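Local coordinates for protein rhamnonate dehydratase (Gibberella zeae PH-1, PDB 3FXG) that probably catalyses the magnesium-dependent dehydration of L-rhamnonate, as expected for a rhamnonate dehydratase of the enolase superfamily, at residues A[9-19]-A[66-75]; A[92-101]-A[115-123]. One frame throughout, in Å; residues are numbered along the deposited sequence.

In the fold
Contact 1 closes before contact 2 opens along the chain, and their centres lie about 15 Å apart on the same side of the chain's centre. Contact 1 pairs strands 11-19 and 66-73 of the antiparallel sheet; contact 2 sets helix 86-101 against the end of helix 109-119 and the turn that follows. Helix 86-101 joins them: it packs I14, S16 and I18 of the sheet, and H94 is probably hydrogen-bonded to S16. Helix 128-148 also touches both. Together they build layers of the N-terminal alpha-plus-beta domain, with contact 2 carrying the packing on to a second subunit. The magnesium site of D222, E248 and E275 belongs to the barrel domain.

Contact 1 of 2, residues A[9-19]-A[66-75]; sequences PKIKAIRSFII and SFLVEIEATD
R15 reaches across to E70 and E72 on the neighbouring strand, and the three form a salt-bridge network on the face shared with A13, F17 and L68. The R15 chain bends at chi3 (-72°), turning the guanidinium along the partner strand. NE meets OE1 of E70 at 3.0 Å, almost straight and in the guanidinium plane, although the two planar groups stand nearly perpendicular. NH1 and NH2 converge on a single oxygen, OE1 of E72, each at 3.1 Å; NH2 takes its anti lone pair, while NH1 arrives from above the carboxylate plane. Three N-H groups thus fix the guanidinium's rotation. OE1 of E70 also lies at the rim of the F17 ring, 3.3 Å from CE2, so one oxygen touches both a charged and an aromatic edge. The other carboxylate oxygen of E70, OE2, has a long, weak ion pair with R394.

On the other face the contacts are aliphatic. I14 holds CG1 anti to its own N (chi1 180°), which carries CD1 to within 3.9 Å of CG1 of V69. S16 lies on this face too, with H94 and S400 as the polar partners of its OG.

The backbone register slips by one residue between I11 and A13. Close to this slip the CG2 methyls of I11 and I71 meet at 3.8 Å. O of E72 accepts from both K12 N, at 2.7 Å, and A13 N, at 3.2 Å. K12 then runs out fully extended beside E72, and a water links its NZ to O of T74. This doubled acceptor defines a classic beta bulge in an antiparallel pair, the two central strands of the four-stranded sheet in the enolase-superfamily N-terminal domain.

Contact 2 of 2, residues A[92-101]-A[115-123]; sequences LVHQHFERFL and QMYRASMFY
With CG of H96 anti to its backbone N (chi1 -163°) and CG of Y123 lodged between its own N and carbonyl carbon, the imidazole and phenol are aimed at each other across the contact. ND1 of H96 and OH of Y123 lie 2.7 Å apart in a nearly straight hydrogen bond (171°). The rings meet rim to rim, their planes moderately tilted, and the hydroxyl sits in the imidazole plane. O of A119 also lies at this imidazole edge, 3.3 Å from CE1. NE2 is hydrogen-bonded to O of W59 in the second subunit, so both imidazole nitrogens are engaged and the ring's rotation is fixed. CD2 of L92 adds an apolar contact to the tyrosine, 4.0 Å from its CE1.

Selenomethionine M116 touches both F97 and F100 with its CG. This atom is 3.7 Å from CD1 of F97, the two side chains crossing at about a right angle. SE lies oblique to the F97 ring, 4.7 Å from its centroid, a Met-aromatic contact. F100 runs alongside M116, oppositely directed, and its CZ touches CB of A119 at 3.5 Å. The F100 ring also makes an edge-to-face contact with Y52 of the second subunit. A water bridges O of F100 and OE1 of Q115, both of which accept from it. S120 turns its OG back to O of M116, the carbonyl that lies at the F97 rim.

The axes of the two short helical segments, 92-101 and 115-119, approach to 10.0 Å at 131°, a separation filled by these large side chains. Behind helix 86-101, V93 and L101 pack on I14 of strand 11-19, while F97 reaches V132, I133 and I136 of helix 128-148.

Contact 1 of 2, residues A[9-19]-A[66-75]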
# COMPACT_ATOMS: atom_id res chain seq x y z
N PRO A 9 -52.29 -5.11 9.34
CA PRO A 9 -52.55 -4.16 10.43
C PRO A 9 -51.38 -3.22 10.68
O PRO A 9 -50.22 -3.62 10.57
CB PRO A 9 -52.83 -5.08 11.62
CG PRO A 9 -52.02 -6.29 11.32
CD PRO A 9 -52.26 -6.49 9.84
N LYS A 10 -51.68 -1.96 10.99
CA LYS A 10 -50.66 -0.95 11.27
C LYS A 10 -50.32 -0.97 12.76
O LYS A 10 -51.02 -1.60 13.55
CB LYS A 10 -51.18 0.44 10.90
CG LYS A 10 -51.52 0.65 9.43
CD LYS A 10 -50.29 0.58 8.54
CE LYS A 10 -50.50 1.35 7.24
NZ LYS A 10 -51.68 0.86 6.47
N ILE A 11 -49.25 -0.28 13.14
CA ILE A 11 -48.86 -0.21 14.54
C ILE A 11 -49.81 0.74 15.25
O ILE A 11 -50.00 1.88 14.82
CB ILE A 11 -47.42 0.32 14.71
CG1 ILE A 11 -46.43 -0.68 14.12
CG2 ILE A 11 -47.14 0.57 16.19
CD1 ILE A 11 -45.00 -0.15 14.06
N LYS A 12 -50.40 0.27 16.34
CA LYS A 12 -51.35 1.05 17.12
C LYS A 12 -50.73 1.68 18.35
O LYS A 12 -50.98 2.85 18.65
CB LYS A 12 -52.52 0.16 17.53
CG LYS A 12 -53.57 0.85 18.40
CD LYS A 12 -54.68 -0.12 18.78
CE LYS A 12 -55.74 0.57 19.63
NZ LYS A 12 -56.88 -0.34 19.95
N ALA A 13 -49.92 0.91 19.07
CA ALA A 13 -49.30 1.41 20.29
C ALA A 13 -48.02 0.68 20.65
O ALA A 13 -47.76 -0.42 20.17
CB ALA A 13 -50.29 1.32 21.45
N ILE A 14 -47.22 1.32 21.50
CA ILE A 14 -45.98 0.73 21.96
C ILE A 14 -45.88 0.96 23.47
O ILE A 14 -46.15 2.06 23.96
CB ILE A 14 -44.74 1.33 21.26
CG1 ILE A 14 -43.46 0.67 21.79
CG2 ILE A 14 -44.69 2.83 21.47
CD1 ILE A 14 -42.23 0.94 20.94
N ARG A 15 -45.53 -0.09 24.19
CA ARG A 15 -45.40 -0.02 25.64
C ARG A 15 -44.03 -0.56 26.04
O ARG A 15 -43.49 -1.43 25.36
CB ARG A 15 -46.50 -0.86 26.31
CG ARG A 15 -47.93 -0.39 26.02
CD ARG A 15 -48.96 -1.32 26.68
NE ARG A 15 -49.04 -2.63 26.02
CZ ARG A 15 -49.80 -2.88 24.95
NH1 ARG A 15 -50.54 -1.92 24.41
NH2 ARG A 15 -49.82 -4.10 24.42
N SER A 16 -43.47 -0.05 27.13
CA SER A 16 -42.18 -0.53 27.60
C SER A 16 -42.25 -0.76 29.09
O SER A 16 -42.97 -0.06 29.81
CB SER A 16 -41.06 0.48 27.27
OG SER A 16 -41.20 1.68 28.00
N PHE A 17 -41.50 -1.76 29.55
CA PHE A 17 -41.48 -2.12 30.96
C PHE A 17 -40.06 -2.41 31.41
O PHE A 17 -39.24 -2.89 30.64
CB PHE A 17 -42.31 -3.39 31.19
CG PHE A 17 -43.74 -3.27 30.76
CD1 PHE A 17 -44.71 -2.82 31.65
CD2 PHE A 17 -44.11 -3.60 29.46
CE1 PHE A 17 -46.04 -2.70 31.25
CE2 PHE A 17 -45.44 -3.48 29.05
CZ PHE A 17 -46.40 -3.03 29.95
N ILE A 18 -39.79 -2.13 32.68
CA ILE A 18 -38.49 -2.43 33.26
C ILE A 18 -38.72 -3.75 33.98
O ILE A 18 -39.75 -3.93 34.64
CB ILE A 18 -38.08 -1.36 34.28
CG1 ILE A 18 -37.87 -0.03 33.56
CG2 ILE A 18 -36.81 -1.80 35.01
CD1 ILE A 18 -37.75 1.15 34.49
N ILE A 19 -37.79 -4.69 33.84
CA ILE A 19 -37.95 -5.97 34.50
C ILE A 19 -37.37 -5.89 35.91
O ILE A 19 -36.17 -5.72 36.09
CB ILE A 19 -37.25 -7.09 33.70
CG1 ILE A 19 -37.78 -7.08 32.26
CG2 ILE A 19 -37.51 -8.44 34.34
CD1 ILE A 19 -37.09 -8.06 31.34
N SER A 66 -32.70 -5.01 32.68
CA SER A 66 -33.42 -5.44 31.48
C SER A 66 -34.72 -4.66 31.29
O SER A 66 -35.25 -4.10 32.24
CB SER A 66 -33.75 -6.93 31.58
OG SER A 66 -32.60 -7.70 31.87
N PHE A 67 -35.21 -4.63 30.06
CA PHE A 67 -36.47 -3.96 29.75
C PHE A 67 -37.21 -4.76 28.69
O PHE A 67 -36.63 -5.62 28.02
CB PHE A 67 -36.24 -2.50 29.31
CG PHE A 67 -35.75 -2.33 27.89
CD1 PHE A 67 -36.58 -1.76 26.92
CD2 PHE A 67 -34.45 -2.66 27.54
CE1 PHE A 67 -36.11 -1.53 25.62
CE2 PHE A 67 -33.97 -2.44 26.24
CZ PHE A 67 -34.80 -1.87 25.29
N LEU A 68 -38.51 -4.50 28.56
CA LEU A 68 -39.34 -5.20 27.60
C LEU A 68 -40.13 -4.20 26.77
O LEU A 68 -40.63 -3.20 27.29
CB LEU A 68 -40.33 -6.13 28.32
CG LEU A 68 -41.34 -6.87 27.44
CD1 LEU A 68 -40.71 -8.12 26.87
CD2 LEU A 68 -42.57 -7.23 28.25
N VAL A 69 -40.26 -4.49 25.48
CA VAL A 69 -41.01 -3.62 24.59
C VAL A 69 -42.17 -4.41 23.99
O VAL A 69 -42.00 -5.55 23.56
CB VAL A 69 -40.13 -3.09 23.45
CG1 VAL A 69 -40.98 -2.40 22.40
CG2 VAL A 69 -39.09 -2.12 24.00
N GLU A 70 -43.35 -3.80 23.97
CA GLU A 70 -44.52 -4.44 23.38
C GLU A 70 -45.03 -3.52 22.28
O GLU A 70 -45.18 -2.32 22.48
CB GLU A 70 -45.64 -4.65 24.41
CG GLU A 70 -45.31 -5.56 25.58
CD GLU A 70 -46.54 -5.89 26.42
OE1 GLU A 70 -47.31 -4.96 26.73
OE2 GLU A 70 -46.74 -7.07 26.77
N ILE A 71 -45.29 -4.09 21.11
CA ILE A 71 -45.82 -3.31 20.00
C ILE A 71 -47.15 -3.95 19.61
O ILE A 71 -47.19 -5.11 19.21
CB ILE A 71 -44.86 -3.30 18.80
CG1 ILE A 71 -43.53 -2.67 19.21
CG2 ILE A 71 -45.48 -2.53 17.63
CD1 ILE A 71 -42.46 -2.70 18.12
N GLU A 72 -48.23 -3.20 19.76
CA GLU A 72 -49.56 -3.71 19.44
C GLU A 72 -50.06 -3.19 18.11
O GLU A 72 -50.00 -1.99 17.84
CB GLU A 72 -50.55 -3.34 20.54
CG GLU A 72 -51.91 -4.00 20.38
CD GLU A 72 -52.85 -3.70 21.53
OE1 GLU A 72 -52.39 -3.78 22.69
OE2 GLU A 72 -54.03 -3.40 21.28
N ALA A 73 -50.55 -4.10 17.27
CA ALA A 73 -51.08 -3.74 15.96
C ALA A 73 -52.57 -3.44 16.08
O ALA A 73 -53.20 -3.75 17.10
CB ALA A 73 -50.85 -4.88 14.96
N THR A 74 -53.14 -2.84 15.04
CA THR A 74 -54.55 -2.48 15.03
C THR A 74 -55.50 -3.68 15.09
O THR A 74 -56.69 -3.52 15.36
CB THR A 74 -54.90 -1.65 13.78
OG1 THR A 74 -54.46 -2.33 12.61
CG2 THR A 74 -54.23 -0.29 13.84
N ASP A 75 -54.98 -4.88 14.85
CA ASP A 75 -55.82 -6.08 14.89
C ASP A 75 -55.73 -6.73 16.27
O ASP A 75 -56.30 -7.80 16.50
CB ASP A 75 -55.38 -7.07 13.81
CG ASP A 75 -54.05 -7.72 14.12
OD1 ASP A 75 -53.24 -7.10 14.84
OD2 ASP A 75 -53.81 -8.85 13.64
O HOH W 1 -54.64 -0.95 10.41
O HOH W 2 -55.40 -3.36 19.06
O HOH W 3 -57.55 -1.22 17.18
O HOH W 4 -33.54 -5.83 35.24

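Contact 2 of 2, residues A[92-101]-A[115-123]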
# COMPACT_ATOMS: atom_id res chain seq x y z
N LEU A 92 -35.93 6.46 26.26
CA LEU A 92 -35.67 6.74 24.85
C LEU A 92 -36.76 6.18 23.94
O LEU A 92 -37.17 6.83 22.98
CB LEU A 92 -34.31 6.18 24.44
CG LEU A 92 -33.10 6.87 25.08
CD1 LEU A 92 -31.83 6.08 24.78
CD2 LEU A 92 -32.98 8.29 24.55
N VAL A 93 -37.22 4.97 24.24
CA VAL A 93 -38.27 4.34 23.45
C VAL A 93 -39.44 5.30 23.20
O VAL A 93 -39.84 5.52 22.06
CB VAL A 93 -38.84 3.08 24.16
CG1 VAL A 93 -40.12 2.63 23.46
CG2 VAL A 93 -37.81 1.96 24.15
N HIS A 94 -39.97 5.86 24.28
CA HIS A 94 -41.11 6.76 24.19
C HIS A 94 -40.80 8.20 23.82
O HIS A 94 -41.53 8.82 23.05
CB HIS A 94 -41.89 6.72 25.51
CG HIS A 94 -42.42 5.36 25.84
ND1 HIS A 94 -43.46 4.78 25.16
CD2 HIS A 94 -42.00 4.44 26.75
CE1 HIS A 94 -43.67 3.56 25.63
NE2 HIS A 94 -42.79 3.33 26.59
N GLN A 95 -39.72 8.75 24.37
CA GLN A 95 -39.38 10.14 24.06
C GLN A 95 -38.87 10.35 22.64
O GLN A 95 -39.14 11.38 22.02
CB GLN A 95 -38.34 10.66 25.07
CG GLN A 95 -38.88 10.84 26.48
CD GLN A 95 -40.02 11.84 26.54
OE1 GLN A 95 -41.19 11.46 26.69
NE2 GLN A 95 -39.70 13.12 26.42
N HIS A 96 -38.14 9.38 22.10
CA HIS A 96 -37.61 9.55 20.76
C HIS A 96 -38.18 8.66 19.66
O HIS A 96 -38.70 9.15 18.65
CB HIS A 96 -36.08 9.38 20.78
CG HIS A 96 -35.40 9.92 19.56
ND1 HIS A 96 -34.04 9.78 19.35
CD2 HIS A 96 -35.87 10.61 18.50
CE1 HIS A 96 -33.71 10.37 18.21
NE2 HIS A 96 -34.80 10.87 17.67
N PHE A 97 -38.12 7.35 19.85
CA PHE A 97 -38.55 6.42 18.82
C PHE A 97 -40.03 6.18 18.57
O PHE A 97 -40.41 5.84 17.44
CB PHE A 97 -37.81 5.09 19.03
CG PHE A 97 -36.32 5.25 19.10
CD1 PHE A 97 -35.61 5.82 18.04
CD2 PHE A 97 -35.62 4.90 20.26
CE1 PHE A 97 -34.24 6.03 18.13
CE2 PHE A 97 -34.25 5.11 20.35
CZ PHE A 97 -33.55 5.68 19.29
N GLU A 98 -40.88 6.37 19.57
CA GLU A 98 -42.31 6.13 19.38
C GLU A 98 -42.89 6.89 18.19
O GLU A 98 -43.75 6.37 17.48
CB GLU A 98 -43.09 6.48 20.65
CG GLU A 98 -44.55 6.05 20.59
CD GLU A 98 -45.27 6.20 21.92
OE1 GLU A 98 -44.62 6.15 22.98
OE2 GLU A 98 -46.51 6.36 21.90
N ARG A 99 -42.40 8.10 17.96
CA ARG A 99 -42.89 8.94 16.86
C ARG A 99 -42.78 8.30 15.48
O ARG A 99 -43.56 8.61 14.58
CB ARG A 99 -42.16 10.29 16.86
CG ARG A 99 -40.71 10.23 16.36
CD ARG A 99 -40.02 11.57 16.56
NE ARG A 99 -39.78 11.85 17.98
CZ ARG A 99 -39.48 13.05 18.47
NH1 ARG A 99 -39.38 14.10 17.66
NH2 ARG A 99 -39.27 13.20 19.77
N PHE A 100 -41.80 7.43 15.29
CA PHE A 100 -41.60 6.79 13.99
C PHE A 100 -42.44 5.53 13.82
O PHE A 100 -42.68 5.08 12.69
CB PHE A 100 -40.13 6.41 13.81
CG PHE A 100 -39.18 7.54 14.02
CD1 PHE A 100 -39.08 8.56 13.07
CD2 PHE A 100 -38.39 7.61 15.16
CE1 PHE A 100 -38.21 9.63 13.27
CE2 PHE A 100 -37.52 8.68 15.36
CZ PHE A 100 -37.43 9.69 14.41
N LEU A 101 -42.91 4.99 14.93
CA LEU A 101 -43.67 3.75 14.91
C LEU A 101 -45.19 3.83 14.83
O LEU A 101 -45.82 3.08 14.08
CB LEU A 101 -43.29 2.91 16.13
CG LEU A 101 -41.79 2.72 16.34
CD1 LEU A 101 -41.54 2.10 17.70
CD2 LEU A 101 -41.21 1.86 15.23
N GLN A 115 -34.78 5.25 9.87
CA GLN A 115 -35.27 6.45 10.54
C GLN A 115 -34.78 6.52 11.98
O GLN A 115 -34.25 7.55 12.41
CB GLN A 115 -36.80 6.50 10.50
CG GLN A 115 -37.37 6.64 9.08
CD GLN A 115 -38.87 6.83 9.07
OE1 GLN A 115 -39.59 6.23 9.86
NE2 GLN A 115 -39.35 7.67 8.15
N MSE A 116 -34.95 5.44 12.74
CA MSE A 116 -34.51 5.45 14.12
C MSE A 116 -33.00 5.62 14.23
O MSE A 116 -32.51 6.35 15.10
CB MSE A 116 -34.93 4.15 14.82
CG MSE A 116 -36.44 3.98 14.97
SE MSE A 116 -36.89 2.47 16.09
CE MSE A 116 -36.73 1.06 14.78
N TYR A 117 -32.25 4.97 13.35
CA TYR A 117 -30.79 5.06 13.39
C TYR A 117 -30.28 6.44 12.99
O TYR A 117 -29.47 7.05 13.69
CB TYR A 117 -30.15 4.01 12.49
CG TYR A 117 -28.65 3.97 12.61
CD1 TYR A 117 -28.02 3.23 13.61
CD2 TYR A 117 -27.84 4.73 11.75
CE1 TYR A 117 -26.63 3.24 13.76
CE2 TYR A 117 -26.45 4.75 11.89
CZ TYR A 117 -25.85 4.01 12.90
OH TYR A 117 -24.48 4.02 13.04
N ARG A 118 -30.74 6.95 11.85
CA ARG A 118 -30.27 8.24 11.39
C ARG A 118 -30.77 9.41 12.23
O ARG A 118 -30.08 10.42 12.37
CB ARG A 118 -30.62 8.43 9.90
CG ARG A 118 -29.82 7.48 8.99
CD ARG A 118 -30.15 7.66 7.51
NE ARG A 118 -29.67 8.93 6.95
CZ ARG A 118 -28.40 9.22 6.66
NH1 ARG A 118 -27.44 8.33 6.89
NH2 ARG A 118 -28.10 10.38 6.11
N ALA A 119 -31.96 9.27 12.82
CA ALA A 119 -32.50 10.33 13.66
C ALA A 119 -31.81 10.40 15.02
O ALA A 119 -31.88 11.42 15.70
CB ALA A 119 -34.00 10.13 13.84
N SER A 120 -31.15 9.32 15.42
CA SER A 120 -30.46 9.29 16.71
C SER A 120 -28.94 9.32 16.57
O SER A 120 -28.22 9.15 17.55
CB SER A 120 -30.87 8.06 17.51
OG SER A 120 -30.55 6.86 16.82
N MSE A 121 -28.45 9.54 15.35
CA MSE A 121 -27.01 9.58 15.14
C MSE A 121 -26.31 10.66 15.93
O MSE A 121 -25.15 10.49 16.31
CB MSE A 121 -26.68 9.77 13.66
CG MSE A 121 -26.92 8.55 12.79
SE MSE A 121 -25.73 8.54 11.26
CE MSE A 121 -25.93 10.38 10.71
N PHE A 122 -26.99 11.77 16.21
CA PHE A 122 -26.34 12.85 16.94
C PHE A 122 -25.95 12.47 18.36
O PHE A 122 -25.14 13.15 18.98
CB PHE A 122 -27.21 14.13 16.91
CG PHE A 122 -28.46 14.06 17.74
CD1 PHE A 122 -28.52 14.67 18.99
CD2 PHE A 122 -29.60 13.42 17.25
CE1 PHE A 122 -29.69 14.66 19.74
CE2 PHE A 122 -30.78 13.39 17.99
CZ PHE A 122 -30.83 14.01 19.24
N TYR A 123 -26.50 11.37 18.87
CA TYR A 123 -26.14 10.92 20.21
C TYR A 123 -26.01 9.40 20.26
O TYR A 123 -25.87 8.82 21.33
CB TYR A 123 -27.18 11.40 21.24
CG TYR A 123 -28.53 10.69 21.18
CD1 TYR A 123 -28.77 9.55 21.94
CD2 TYR A 123 -29.56 11.18 20.38
CE1 TYR A 123 -30.01 8.90 21.90
CE2 TYR A 123 -30.80 10.54 20.32
CZ TYR A 123 -31.02 9.40 21.08
OH TYR A 123 -32.24 8.76 21.02
O HOH W 5 -42.18 6.19 10.31